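Local coordinates for 16L protein (Yaba-like disease virus, PDB 6TQP) that probably inhibits apoptosis of infected host cells as a viral Bcl-2-like protein, holding a peptide in a groove on its helical surface, at residues Ser97-Ile102 with Leu131-Asn136; Asn13-Asn18 with Ser37-Lys42; Tyr64-Leu69 with Ser107-Met112; Glu49-Ile54 with Ala101-Ile106. All coordinates share one frame; numbering follows the deposited sequence.

Contact 1 of 4, residues Ser97-Ile102 with Leu131-Asn136; sequences SVKLAI and LKISEN
K99 turns its CG beside its own backbone N, anti to the carbonyl carbon (chi1 -72°), and the extended torsions beyond carry NZ onward to the C-terminal end of helix 120-134, while CG2 of I133, anti to the backbone N, faces the lysine chain. In the all-helical Bcl-2 fold of this protein, the contact ties that end to the central helix 96-113. The aliphatic part of K99 slides past I133 in the opposite direction, its CB 3.9 Å from I133 CG2, and one turn on, I102 CG2 packs at 4.0 Å from I133 CD1. Lysine suits the place because it can cross an apolar layer and still end in a charge: NZ donates to I133 O at 2.9 Å, standing 36° above the carbonyl plane, and also lies 2.6 Å from E135 O. A positive group set among carbonyls at a helix C-terminus is probably stabilised by their partial negative charge. L90 of helix 76-92 touches both K99 and I133, and F143 of helix 137-148 packs on the neighbouring S97 and L100. Two waters accept from K99 NZ, at 2.5 and 2.8 Å; the nearer donates to N136 O, the other to N136 OD1.

Contact 2 of 4, residues Asn13-Asn18 with Ser37-Lys42; sequences NNSIKN and SCYENK
N18 and E40 make the direct polar link: N18 ND2 donates to E40 OE2 at 3.1 Å along a nearly straight N-H line (176°). The acceptor lies in the amide plane, yet ND2 stands above the carboxylate plane, and the two planes are 79° apart. A water supplies an indirect link, donating to OE2 at 2.5 Å and hydrogen-bonded to S15 OG, a hydroxyl that also bonds to S9 and to the carbonyl of N11. The other carboxylate oxygen serves its own helix. S37 N donates to E40 OE1 at 2.9 Å and S37 OG accepts from E40 N at 3.1 Å, the reciprocal pair of a capping box; glutamate thus suits the third residue after the N-cap, closing the first turn with one oxygen and reaching the preceding helix 12-27 with the other. Van der Waals contact is slight: S15 CB rests 3.9 Å from E40 CG, while S15 OG meets the edge of the Y39 ring 3.8 Å from CD2. S15, a small residue, lies nearest E40 where the axes of the short segments pass 9.3 Å apart at -60°. Here the beginnings of helices 12-27 and 38-68 meet, with Y39 leaning on I141 of helix 137-148 and I16 packed against that helix and helix 120-134.

Contact 3 of 4, residues Tyr64-Leu69 with Ser107-Met112; sequences YICSLL and SMIVEM
C66 meets a cluster of three side chains from the central helix. Its SG sits 3.7 Å from M108 SD and 3.8 Å from I109 CG1, while its CB is 3.8 Å from M112 SD. No hydrogen bond crosses here; C66, M108 and I109 offer polarisable sulfur and aliphatic carbon, which suit a buried joint, and M112 lies at its solvent-facing margin. Beside this group, L69 CD1 comes within 4.1 Å of I109 CD1, the leucine and isoleucine side chains crossing at about a right angle. M108 places CG anti to the backbone N (chi1 179°), and its extended chi2 carries SD on to the cysteine; M112, with CG anti to the carbonyl carbon and the chain extended, sends its sulfur to the same residue from one turn further along. Flexible, unbranched methionines can span the gap between short helical segments whose axes are 10.4 Å apart and cross at -65°. In this Bcl-2 fold, the joint packs the C-terminal part of helix 38-68 against helix 96-113, and segment 64-69 lines part of the binding groove: I65, L68 and L69 all touch the bound peptide. Further out, M108 packs on M55, L62 and S63 of helix 38-68, and V71 in the following loop touches both C66 and M112. I86 of helix 76-92 backs I109, and I82 and Q85 of the same helix touch L69.

Contact 4 of 4, residues Glu49-Ile54 with Ala101-Ile106; sequences EDCENI and AIISLI
C51 and S104 bring their CA atoms to 5.3 Å where the short helical segments 49-54 and 101-106 cross at -68°, their axes 8.8 Å apart. S104 occupies the crossing point, and its OG donates to C51 O at 3.1 Å; the carbonyl is approached well to one side, with a C=O...donor angle of 104°. That leaves OG 3.3 Å from C51 CB. Serine suits this site because it is small enough for close approach and its buried hydroxyl finds a partner in the backbone of the other helix. C51 turns its sulfur beside its own backbone N (chi1 -67°), and SG meets I103 CG2 at 3.8 Å. Such crossing of helix 38-68 over the central helix 96-113 belongs to the framework of the Bcl-2 fold. I54 lays its CB and CG2 against the same hydroxyl, CB 3.6 Å from S104 OG, and its CD1 reaches the backbone at A101 N, 3.8 Å away. The methyl group of A101 points away from segment 49-54, but A101 and I54 both pack on apolar side chains of the bound peptide, so this crossing borders the binding groove. Y23 of helix 12-27 touches both C51 and I103.

Contacts 3 and 4 join the same two helices, 38-68 and 96-113, at points about 12 Å apart between centres, and both are buried. L105 bridges them, packing on I65 and C66. Contact 1 shares A101 and I102 with contact 4 but attaches helix 120-134 instead. Contact 2 is the outlier: its centre lies about 25 Å from that of contact 3, on the opposite side of the chain's centre. It touches contact 1 where I16 and K17 meet S134. Chemistry varies with burial: contact 3 is wholly apolar and contact 4 adds one hydroxyl bond, whereas the partly buried contacts 1 and 2 use a lysine, a carboxylate and waters, contact 1 alongside apolar packing on I133.

Contact 1 of 4, residues Ser97-Ile102 with Leu131-Asn136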
loop_
_atom_site.group_PDB
_atom_site.type_symbol
_atom_site.label_atom_id
_atom_site.label_comp_id
_atom_site.label_asym_id
_atom_site.label_seq_id
_atom_site.Cartn_x
_atom_site.Cartn_y
_atom_site.Cartn_z
ATOM N N SER A 97 8.618 -4.480 4.020
ATOM C CA SER A 97 8.253 -3.349 4.866
ATOM C C SER A 97 7.893 -2.125 4.031
ATOM O O SER A 97 6.990 -1.361 4.392
ATOM C CB SER A 97 9.404 -3.033 5.824
ATOM O OG SER A 97 10.639 -3.001 5.114
ATOM N N VAL A 98 8.601 -1.906 2.922
ATOM C CA VAL A 98 8.238 -0.810 2.030
ATOM C C VAL A 98 6.837 -1.023 1.470
ATOM O O VAL A 98 6.045 -0.081 1.356
ATOM C CB VAL A 98 9.276 -0.663 0.901
ATOM C CG1 VAL A 98 8.819 0.367 -0.117
ATOM C CG2 VAL A 98 10.616 -0.269 1.481
ATOM N N LYS A 99 6.521 -2.257 1.083
ATOM C CA LYS A 99 5.200 -2.529 0.529
ATOM C C LYS A 99 4.114 -2.197 1.536
ATOM O O LYS A 99 3.081 -1.625 1.178
ATOM C CB LYS A 99 5.109 -3.986 0.093
ATOM C CG LYS A 99 5.924 -4.284 -1.157
ATOM C CD LYS A 99 5.926 -5.759 -1.516
ATOM C CE LYS A 99 6.673 -6.019 -2.840
ATOM N NZ LYS A 99 6.532 -7.440 -3.316
ATOM N N LEU A 100 4.337 -2.527 2.806
ATOM C CA LEU A 100 3.354 -2.186 3.827
ATOM C C LEU A 100 3.191 -0.679 3.930
ATOM O O LEU A 100 2.067 -0.169 3.970
ATOM C CB LEU A 100 3.766 -2.779 5.167
ATOM C CG LEU A 100 3.689 -4.307 5.236
ATOM C CD1 LEU A 100 4.219 -4.769 6.548
ATOM C CD2 LEU A 100 2.242 -4.803 5.056
ATOM N N ALA A 101 4.306 0.056 3.930
ATOM C CA ALA A 101 4.218 1.509 3.978
ATOM C C ALA A 101 3.435 2.048 2.790
ATOM O O ALA A 101 2.653 2.995 2.934
ATOM C CB ALA A 101 5.610 2.130 4.018
ATOM N N ILE A 102 3.619 1.456 1.607
ATOM C CA ILE A 102 2.905 1.952 0.431
ATOM C C ILE A 102 1.403 1.676 0.556
ATOM O O ILE A 102 0.572 2.484 0.121
ATOM C CB ILE A 102 3.504 1.357 -0.855
ATOM C CG1 ILE A 102 4.874 1.998 -1.104
ATOM C CG2 ILE A 102 2.582 1.597 -2.040
ATOM C CD1 ILE A 102 5.672 1.345 -2.219
ATOM N N LEU A 131 -1.162 -4.924 -7.883
ATOM C CA LEU A 131 -0.498 -5.934 -8.700
ATOM C C LEU A 131 0.998 -5.942 -8.431
ATOM O O LEU A 131 1.601 -6.999 -8.210
ATOM C CB LEU A 131 -0.759 -5.676 -10.182
ATOM C CG LEU A 131 -2.074 -6.178 -10.758
ATOM C CD1 LEU A 131 -2.231 -5.678 -12.177
ATOM C CD2 LEU A 131 -2.134 -7.696 -10.715
ATOM N N LYS A 132 1.615 -4.763 -8.442
ATOM C CA LYS A 132 3.053 -4.686 -8.226
ATOM C C LYS A 132 3.431 -5.095 -6.812
ATOM O O LYS A 132 4.468 -5.732 -6.604
ATOM C CB LYS A 132 3.553 -3.274 -8.506
ATOM C CG LYS A 132 3.604 -2.898 -9.968
ATOM C CD LYS A 132 4.548 -3.769 -10.788
ATOM C CE LYS A 132 5.989 -3.561 -10.364
ATOM N NZ LYS A 132 6.926 -4.305 -11.249
ATOM N N ILE A 133 2.615 -4.737 -5.821
ATOM C CA ILE A 133 2.922 -5.164 -4.462
ATOM C C ILE A 133 2.837 -6.679 -4.355
ATOM O O ILE A 133 3.602 -7.305 -3.603
ATOM C CB ILE A 133 1.988 -4.466 -3.455
ATOM C CG1 ILE A 133 2.314 -2.972 -3.405
ATOM C CG2 ILE A 133 2.115 -5.098 -2.087
ATOM C CD1 ILE A 133 1.329 -2.157 -2.560
ATOM N N SER A 134 1.941 -7.297 -5.128
ATOM C CA SER A 134 1.699 -8.734 -5.042
ATOM C C SER A 134 2.792 -9.564 -5.695
ATOM O O SER A 134 2.837 -10.779 -5.479
ATOM C CB SER A 134 0.349 -9.079 -5.676
ATOM O OG SER A 134 0.387 -8.921 -7.078
ATOM N N GLU A 135 3.676 -8.960 -6.476
ATOM C CA GLU A 135 4.783 -9.724 -7.027
ATOM C C GLU A 135 5.679 -10.172 -5.873
ATOM O O GLU A 135 5.835 -9.459 -4.877
ATOM C CB GLU A 135 5.532 -8.867 -8.054
ATOM C CG GLU A 135 4.651 -8.434 -9.249
ATOM C CD GLU A 135 5.368 -7.504 -10.235
ATOM O OE1 GLU A 135 6.541 -7.160 -9.975
ATOM O OE2 GLU A 135 4.750 -7.129 -11.263
ATOM N N ASN A 136 6.229 -11.381 -5.980
ATOM C CA ASN A 136 7.057 -11.945 -4.908
ATOM C C ASN A 136 6.321 -11.932 -3.568
ATOM O O ASN A 136 6.900 -11.637 -2.522
ATOM C CB ASN A 136 8.370 -11.184 -4.791
ATOM C CG ASN A 136 9.017 -10.937 -6.137
ATOM O OD1 ASN A 136 9.180 -9.793 -6.562
ATOM N ND2 ASN A 136 9.368 -12.014 -6.823
HETATM O O HOH W 1 7.298 -9.126 -1.602
HETATM O O HOH W 2 8.405 -7.439 -5.454
#

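Contact 2 of 4, residues Asn13-Asn18 with Ser37-Lys42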
loop_
_atom_site.group_PDB
_atom_site.type_symbol
_atom_site.label_atom_id
_atom_site.label_comp_id
_atom_site.label_asym_id
_atom_site.label_seq_id
_atom_site.Cartn_x
_atom_site.Cartn_y
_atom_site.Cartn_z
ATOM N N ASN A 13 0.307 -14.544 -5.007
ATOM C CA ASN A 13 0.239 -13.182 -5.531
ATOM C C ASN A 13 -1.208 -12.721 -5.642
ATOM O O ASN A 13 -1.538 -11.596 -5.253
ATOM C CB ASN A 13 0.929 -13.099 -6.896
ATOM C CG ASN A 13 2.420 -13.352 -6.814
ATOM O OD1 ASN A 13 2.951 -13.683 -5.755
ATOM N ND2 ASN A 13 3.105 -13.185 -7.939
ATOM N N ASN A 14 -2.084 -13.586 -6.160
ATOM C CA ASN A 14 -3.498 -13.254 -6.265
ATOM C C ASN A 14 -4.112 -12.990 -4.893
ATOM O O ASN A 14 -4.933 -12.078 -4.739
ATOM C CB ASN A 14 -4.230 -14.385 -6.977
ATOM C CG ASN A 14 -5.696 -14.082 -7.188
ATOM O OD1 ASN A 14 -6.053 -13.147 -7.906
ATOM N ND2 ASN A 14 -6.552 -14.886 -6.579
ATOM N N SER A 15 -3.734 -13.781 -3.886
ATOM C CA SER A 15 -4.252 -13.561 -2.535
ATOM C C SER A 15 -3.921 -12.157 -2.052
ATOM O O SER A 15 -4.793 -11.427 -1.562
ATOM C CB SER A 15 -3.678 -14.598 -1.561
ATOM O OG SER A 15 -4.036 -15.920 -1.922
ATOM N N ILE A 16 -2.654 -11.762 -2.181
ATOM C CA ILE A 16 -2.229 -10.439 -1.739
ATOM C C ILE A 16 -2.936 -9.349 -2.535
ATOM O O ILE A 16 -3.384 -8.344 -1.971
ATOM C CB ILE A 16 -0.690 -10.321 -1.828
ATOM C CG1 ILE A 16 -0.023 -11.147 -0.730
ATOM C CG2 ILE A 16 -0.232 -8.881 -1.703
ATOM C CD1 ILE A 16 -0.386 -10.738 0.682
ATOM N N LYS A 17 -3.031 -9.509 -3.856
ATOM C CA LYS A 17 -3.719 -8.503 -4.661
ATOM C C LYS A 17 -5.153 -8.312 -4.177
ATOM O O LYS A 17 -5.625 -7.182 -4.019
ATOM C CB LYS A 17 -3.712 -8.897 -6.136
ATOM C CG LYS A 17 -4.282 -7.814 -7.068
ATOM C CD LYS A 17 -4.721 -8.360 -8.417
ATOM C CE LYS A 17 -6.017 -9.144 -8.315
ATOM N NZ LYS A 17 -6.887 -8.908 -9.493
ATOM N N ASN A 18 -5.859 -9.415 -3.946
ATOM C CA ASN A 18 -7.239 -9.322 -3.479
ATOM C C ASN A 18 -7.308 -8.642 -2.127
ATOM O O ASN A 18 -8.207 -7.828 -1.875
ATOM C CB ASN A 18 -7.862 -10.714 -3.410
ATOM C CG ASN A 18 -8.212 -11.247 -4.765
ATOM O OD1 ASN A 18 -8.328 -10.481 -5.723
ATOM N ND2 ASN A 18 -8.402 -12.558 -4.867
ATOM N N SER A 37 -11.469 -14.919 0.711
ATOM C CA SER A 37 -11.372 -16.298 1.139
ATOM C C SER A 37 -10.885 -16.367 2.580
ATOM O O SER A 37 -10.455 -15.378 3.168
ATOM C CB SER A 37 -10.395 -17.064 0.258
ATOM O OG SER A 37 -9.093 -16.528 0.446
ATOM N N CYS A 38 -10.929 -17.578 3.138
ATOM C CA CYS A 38 -10.421 -17.806 4.489
ATOM C C CYS A 38 -8.959 -17.397 4.598
ATOM O O CYS A 38 -8.547 -16.730 5.555
ATOM C CB CYS A 38 -10.580 -19.277 4.854
ATOM S SG CYS A 38 -9.866 -19.712 6.422
ATOM N N TYR A 39 -8.157 -17.799 3.617
ATOM C CA TYR A 39 -6.729 -17.506 3.669
ATOM C C TYR A 39 -6.480 -16.014 3.497
ATOM O O TYR A 39 -5.685 -15.412 4.229
ATOM C CB TYR A 39 -6.000 -18.309 2.596
ATOM C CG TYR A 39 -4.511 -18.063 2.598
ATOM C CD1 TYR A 39 -3.719 -18.515 3.647
ATOM C CD2 TYR A 39 -3.905 -17.377 1.562
ATOM C CE1 TYR A 39 -2.364 -18.294 3.654
ATOM C CE2 TYR A 39 -2.547 -17.160 1.558
ATOM C CZ TYR A 39 -1.785 -17.615 2.611
ATOM O OH TYR A 39 -0.435 -17.389 2.617
ATOM N N GLU A 40 -7.169 -15.395 2.537
ATOM C CA GLU A 40 -7.014 -13.959 2.334
ATOM C C GLU A 40 -7.437 -13.184 3.574
ATOM O O GLU A 40 -6.796 -12.196 3.947
ATOM C CB GLU A 40 -7.822 -13.518 1.107
ATOM C CG GLU A 40 -7.310 -14.085 -0.198
ATOM C CD GLU A 40 -8.341 -14.050 -1.305
ATOM O OE1 GLU A 40 -9.515 -13.673 -1.044
ATOM O OE2 GLU A 40 -7.975 -14.430 -2.437
ATOM N N ASN A 41 -8.508 -13.628 4.243
ATOM C CA ASN A 41 -8.959 -12.924 5.434
ATOM C C ASN A 41 -7.898 -12.967 6.528
ATOM O O ASN A 41 -7.722 -11.996 7.273
ATOM C CB ASN A 41 -10.279 -13.522 5.925
ATOM C CG ASN A 41 -10.846 -12.769 7.088
ATOM O OD1 ASN A 41 -11.251 -11.623 6.955
ATOM N ND2 ASN A 41 -10.885 -13.410 8.241
ATOM N N LYS A 42 -7.173 -14.082 6.633
ATOM C CA LYS A 42 -6.081 -14.153 7.598
ATOM C C LYS A 42 -5.014 -13.116 7.280
ATOM O O LYS A 42 -4.526 -12.414 8.175
ATOM C CB LYS A 42 -5.477 -15.557 7.605
ATOM C CG LYS A 42 -6.356 -16.601 8.273
ATOM C CD LYS A 42 -5.784 -17.999 8.071
ATOM C CE LYS A 42 -6.612 -19.061 8.780
ATOM N NZ LYS A 42 -6.504 -18.934 10.266
HETATM O O HOH W 3 -6.353 -16.368 -2.634
#

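Contact 3 of 4, residues Tyr64-Leu69 with Ser107-Met112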
loop_
_atom_site.group_PDB
_atom_site.type_symbol
_atom_site.label_atom_id
_atom_site.label_comp_id
_atom_site.label_asym_id
_atom_site.label_seq_id
_atom_site.Cartn_x
_atom_site.Cartn_y
_atom_site.Cartn_z
ATOM N N TYR A 64 3.221 14.292 3.892
ATOM C CA TYR A 64 4.245 14.981 3.114
ATOM C C TYR A 64 4.359 14.375 1.721
ATOM O O TYR A 64 4.381 15.092 0.715
ATOM C CB TYR A 64 5.572 14.911 3.863
ATOM C CG TYR A 64 6.804 15.272 3.052
ATOM C CD1 TYR A 64 7.091 16.591 2.741
ATOM C CD2 TYR A 64 7.692 14.296 2.642
ATOM C CE1 TYR A 64 8.211 16.921 2.014
ATOM C CE2 TYR A 64 8.815 14.613 1.915
ATOM C CZ TYR A 64 9.077 15.928 1.610
ATOM O OH TYR A 64 10.205 16.250 0.887
ATOM N N ILE A 65 4.406 13.047 1.642
ATOM C CA ILE A 65 4.454 12.383 0.344
ATOM C C ILE A 65 3.252 12.795 -0.496
ATOM O O ILE A 65 3.378 13.132 -1.680
ATOM C CB ILE A 65 4.514 10.860 0.535
ATOM C CG1 ILE A 65 5.837 10.487 1.212
ATOM C CG2 ILE A 65 4.347 10.133 -0.810
ATOM C CD1 ILE A 65 5.898 9.045 1.675
ATOM N N CYS A 66 2.064 12.767 0.110
ATOM C CA CYS A 66 0.862 13.151 -0.613
ATOM C C CYS A 66 0.946 14.588 -1.109
ATOM O O CYS A 66 0.398 14.918 -2.169
ATOM C CB CYS A 66 -0.360 12.967 0.288
ATOM S SG CYS A 66 -0.737 11.232 0.664
ATOM N N SER A 67 1.595 15.470 -0.346
ATOM C CA SER A 67 1.811 16.831 -0.829
ATOM C C SER A 67 2.695 16.822 -2.067
ATOM O O SER A 67 2.419 17.516 -3.052
ATOM C CB SER A 67 2.441 17.706 0.257
ATOM O OG SER A 67 2.725 18.993 -0.254
ATOM N N LEU A 68 3.771 16.041 -2.034
ATOM C CA LEU A 68 4.617 15.935 -3.216
ATOM C C LEU A 68 3.826 15.402 -4.402
ATOM O O LEU A 68 3.955 15.910 -5.522
ATOM C CB LEU A 68 5.810 15.024 -2.935
ATOM C CG LEU A 68 6.793 15.468 -1.858
ATOM C CD1 LEU A 68 7.907 14.423 -1.735
ATOM C CD2 LEU A 68 7.377 16.829 -2.165
ATOM N N LEU A 69 2.997 14.381 -4.171
ATOM C CA LEU A 69 2.232 13.744 -5.239
ATOM C C LEU A 69 1.056 14.586 -5.717
ATOM O O LEU A 69 0.378 14.181 -6.670
ATOM C CB LEU A 69 1.703 12.388 -4.770
ATOM C CG LEU A 69 2.743 11.358 -4.350
ATOM C CD1 LEU A 69 2.056 10.190 -3.660
ATOM C CD2 LEU A 69 3.519 10.897 -5.558
ATOM N N SER A 107 -3.907 4.245 1.332
ATOM C CA SER A 107 -5.055 4.513 2.206
ATOM C C SER A 107 -5.222 6.005 2.440
ATOM O O SER A 107 -6.335 6.543 2.355
ATOM C CB SER A 107 -4.889 3.790 3.542
ATOM O OG SER A 107 -4.915 2.394 3.349
ATOM N N MET A 108 -4.120 6.695 2.740
ATOM C CA MET A 108 -4.207 8.135 2.943
ATOM C C MET A 108 -4.613 8.855 1.663
ATOM O O MET A 108 -5.432 9.777 1.706
ATOM C CB MET A 108 -2.884 8.690 3.444
ATOM C CG MET A 108 -2.942 10.198 3.643
ATOM S SD MET A 108 -1.388 10.836 4.267
ATOM C CE MET A 108 -1.562 10.228 5.944
ATOM N N ILE A 109 -4.029 8.477 0.522
ATOM C CA ILE A 109 -4.394 9.126 -0.740
ATOM C C ILE A 109 -5.898 9.060 -0.933
ATOM O O ILE A 109 -6.554 10.059 -1.249
ATOM C CB ILE A 109 -3.648 8.479 -1.920
ATOM C CG1 ILE A 109 -2.146 8.710 -1.776
ATOM C CG2 ILE A 109 -4.131 9.071 -3.262
ATOM C CD1 ILE A 109 -1.300 7.983 -2.803
ATOM N N VAL A 110 -6.465 7.873 -0.719
ATOM C CA VAL A 110 -7.894 7.669 -0.915
ATOM C C VAL A 110 -8.692 8.496 0.083
ATOM O O VAL A 110 -9.714 9.110 -0.262
ATOM C CB VAL A 110 -8.201 6.164 -0.808
ATOM C CG1 VAL A 110 -9.620 5.901 -0.411
ATOM C CG2 VAL A 110 -7.872 5.467 -2.135
ATOM N N GLU A 111 -8.244 8.525 1.341
ATOM C CA GLU A 111 -8.948 9.307 2.352
ATOM C C GLU A 111 -8.861 10.801 2.063
ATOM O O GLU A 111 -9.788 11.548 2.392
ATOM C CB GLU A 111 -8.388 8.995 3.741
ATOM C CG GLU A 111 -8.748 7.594 4.246
ATOM C CD GLU A 111 -8.195 7.304 5.632
ATOM O OE1 GLU A 111 -7.369 8.100 6.128
ATOM O OE2 GLU A 111 -8.592 6.278 6.224
ATOM N N MET A 112 -7.770 11.253 1.444
ATOM C CA MET A 112 -7.624 12.675 1.141
ATOM C C MET A 112 -8.436 13.079 -0.086
ATOM O O MET A 112 -9.245 14.008 -0.019
ATOM C CB MET A 112 -6.151 13.020 0.934
ATOM C CG MET A 112 -5.382 13.112 2.222
ATOM S SD MET A 112 -3.672 13.574 1.955
ATOM C CE MET A 112 -3.149 13.881 3.644
#

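Contact 4 of 4, residues Glu49-Ile54 with Ala101-Ile106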
loop_
_atom_site.group_PDB
_atom_site.type_symbol
_atom_site.label_atom_id
_atom_site.label_comp_id
_atom_site.label_asym_id
_atom_site.label_seq_id
_atom_site.Cartn_x
_atom_site.Cartn_y
_atom_site.Cartn_z
ATOM N N GLU A 49 -3.396 -4.552 10.801
ATOM C CA GLU A 49 -2.740 -4.100 12.025
ATOM C C GLU A 49 -1.460 -3.339 11.710
ATOM O O GLU A 49 -1.201 -2.273 12.282
ATOM C CB GLU A 49 -2.432 -5.288 12.931
ATOM C CG GLU A 49 -3.649 -5.955 13.523
ATOM C CD GLU A 49 -3.278 -7.131 14.398
ATOM O OE1 GLU A 49 -2.118 -7.590 14.307
ATOM O OE2 GLU A 49 -4.142 -7.590 15.176
ATOM N N ASP A 50 -0.622 -3.894 10.835
ATOM C CA ASP A 50 0.624 -3.221 10.481
ATOM C C ASP A 50 0.356 -1.860 9.849
ATOM O O ASP A 50 0.991 -0.862 10.207
ATOM C CB ASP A 50 1.449 -4.091 9.532
ATOM C CG ASP A 50 1.953 -5.361 10.190
ATOM O OD1 ASP A 50 1.996 -5.418 11.437
ATOM O OD2 ASP A 50 2.319 -6.301 9.453
ATOM N N CYS A 51 -0.587 -1.794 8.906
ATOM C CA CYS A 51 -0.814 -0.542 8.191
ATOM C C CYS A 51 -1.481 0.507 9.072
ATOM O O CYS A 51 -1.180 1.699 8.940
ATOM C CB CYS A 51 -1.627 -0.806 6.927
ATOM S SG CYS A 51 -0.678 -1.777 5.716
ATOM N N GLU A 52 -2.363 0.099 9.994
ATOM C CA GLU A 52 -2.915 1.063 10.938
ATOM C C GLU A 52 -1.837 1.596 11.877
ATOM O O GLU A 52 -1.888 2.762 12.280
ATOM C CB GLU A 52 -4.073 0.433 11.727
ATOM C CG GLU A 52 -5.301 0.200 10.868
ATOM C CD GLU A 52 -6.428 -0.480 11.611
ATOM O OE1 GLU A 52 -6.207 -0.945 12.751
ATOM O OE2 GLU A 52 -7.537 -0.542 11.044
ATOM N N ASN A 53 -0.832 0.782 12.204
ATOM C CA ASN A 53 0.238 1.259 13.073
ATOM C C ASN A 53 1.162 2.216 12.328
ATOM O O ASN A 53 1.646 3.199 12.904
ATOM C CB ASN A 53 1.014 0.073 13.639
ATOM C CG ASN A 53 0.283 -0.593 14.792
ATOM O OD1 ASN A 53 -0.486 0.051 15.508
ATOM N ND2 ASN A 53 0.513 -1.884 14.973
ATOM N N ILE A 54 1.403 1.956 11.041
ATOM C CA ILE A 54 2.201 2.878 10.230
ATOM C C ILE A 54 1.486 4.215 10.101
ATOM O O ILE A 54 2.094 5.285 10.235
ATOM C CB ILE A 54 2.484 2.266 8.849
ATOM C CG1 ILE A 54 3.364 1.020 8.983
ATOM C CG2 ILE A 54 3.157 3.281 7.941
ATOM C CD1 ILE A 54 3.474 0.192 7.665
ATOM N N ALA A 101 4.306 0.056 3.930
ATOM C CA ALA A 101 4.218 1.509 3.978
ATOM C C ALA A 101 3.435 2.048 2.790
ATOM O O ALA A 101 2.653 2.995 2.934
ATOM C CB ALA A 101 5.610 2.130 4.018
ATOM N N ILE A 102 3.619 1.456 1.607
ATOM C CA ILE A 102 2.905 1.952 0.431
ATOM C C ILE A 102 1.403 1.676 0.556
ATOM O O ILE A 102 0.572 2.484 0.121
ATOM C CB ILE A 102 3.504 1.357 -0.855
ATOM C CG1 ILE A 102 4.874 1.998 -1.104
ATOM C CG2 ILE A 102 2.582 1.597 -2.040
ATOM C CD1 ILE A 102 5.672 1.345 -2.219
ATOM N N ILE A 103 1.019 0.541 1.137
ATOM C CA ILE A 103 -0.412 0.303 1.345
ATOM C C ILE A 103 -0.990 1.392 2.234
ATOM O O ILE A 103 -2.070 1.927 1.966
ATOM C CB ILE A 103 -0.658 -1.097 1.934
ATOM C CG1 ILE A 103 -0.203 -2.156 0.930
ATOM C CG2 ILE A 103 -2.148 -1.285 2.300
ATOM C CD1 ILE A 103 -0.158 -3.566 1.500
ATOM N N SER A 104 -0.264 1.762 3.289
ATOM C CA SER A 104 -0.726 2.856 4.136
ATOM C C SER A 104 -0.796 4.162 3.356
ATOM O O SER A 104 -1.705 4.973 3.564
ATOM C CB SER A 104 0.189 3.018 5.348
ATOM O OG SER A 104 0.200 1.849 6.140
ATOM N N LEU A 105 0.177 4.402 2.477
ATOM C CA LEU A 105 0.169 5.617 1.671
ATOM C C LEU A 105 -1.081 5.683 0.797
ATOM O O LEU A 105 -1.754 6.720 0.724
ATOM C CB LEU A 105 1.438 5.669 0.811
ATOM C CG LEU A 105 1.494 6.830 -0.180
ATOM C CD1 LEU A 105 1.546 8.171 0.534
ATOM C CD2 LEU A 105 2.675 6.634 -1.097
ATOM N N ILE A 106 -1.411 4.578 0.124
ATOM C CA ILE A 106 -2.616 4.540 -0.714
ATOM C C ILE A 106 -3.848 4.816 0.127
ATOM O O ILE A 106 -4.753 5.550 -0.296
ATOM C CB ILE A 106 -2.732 3.180 -1.432
ATOM C CG1 ILE A 106 -1.520 2.920 -2.323
ATOM C CG2 ILE A 106 -3.996 3.100 -2.309
ATOM C CD1 ILE A 106 -1.356 1.485 -2.637
#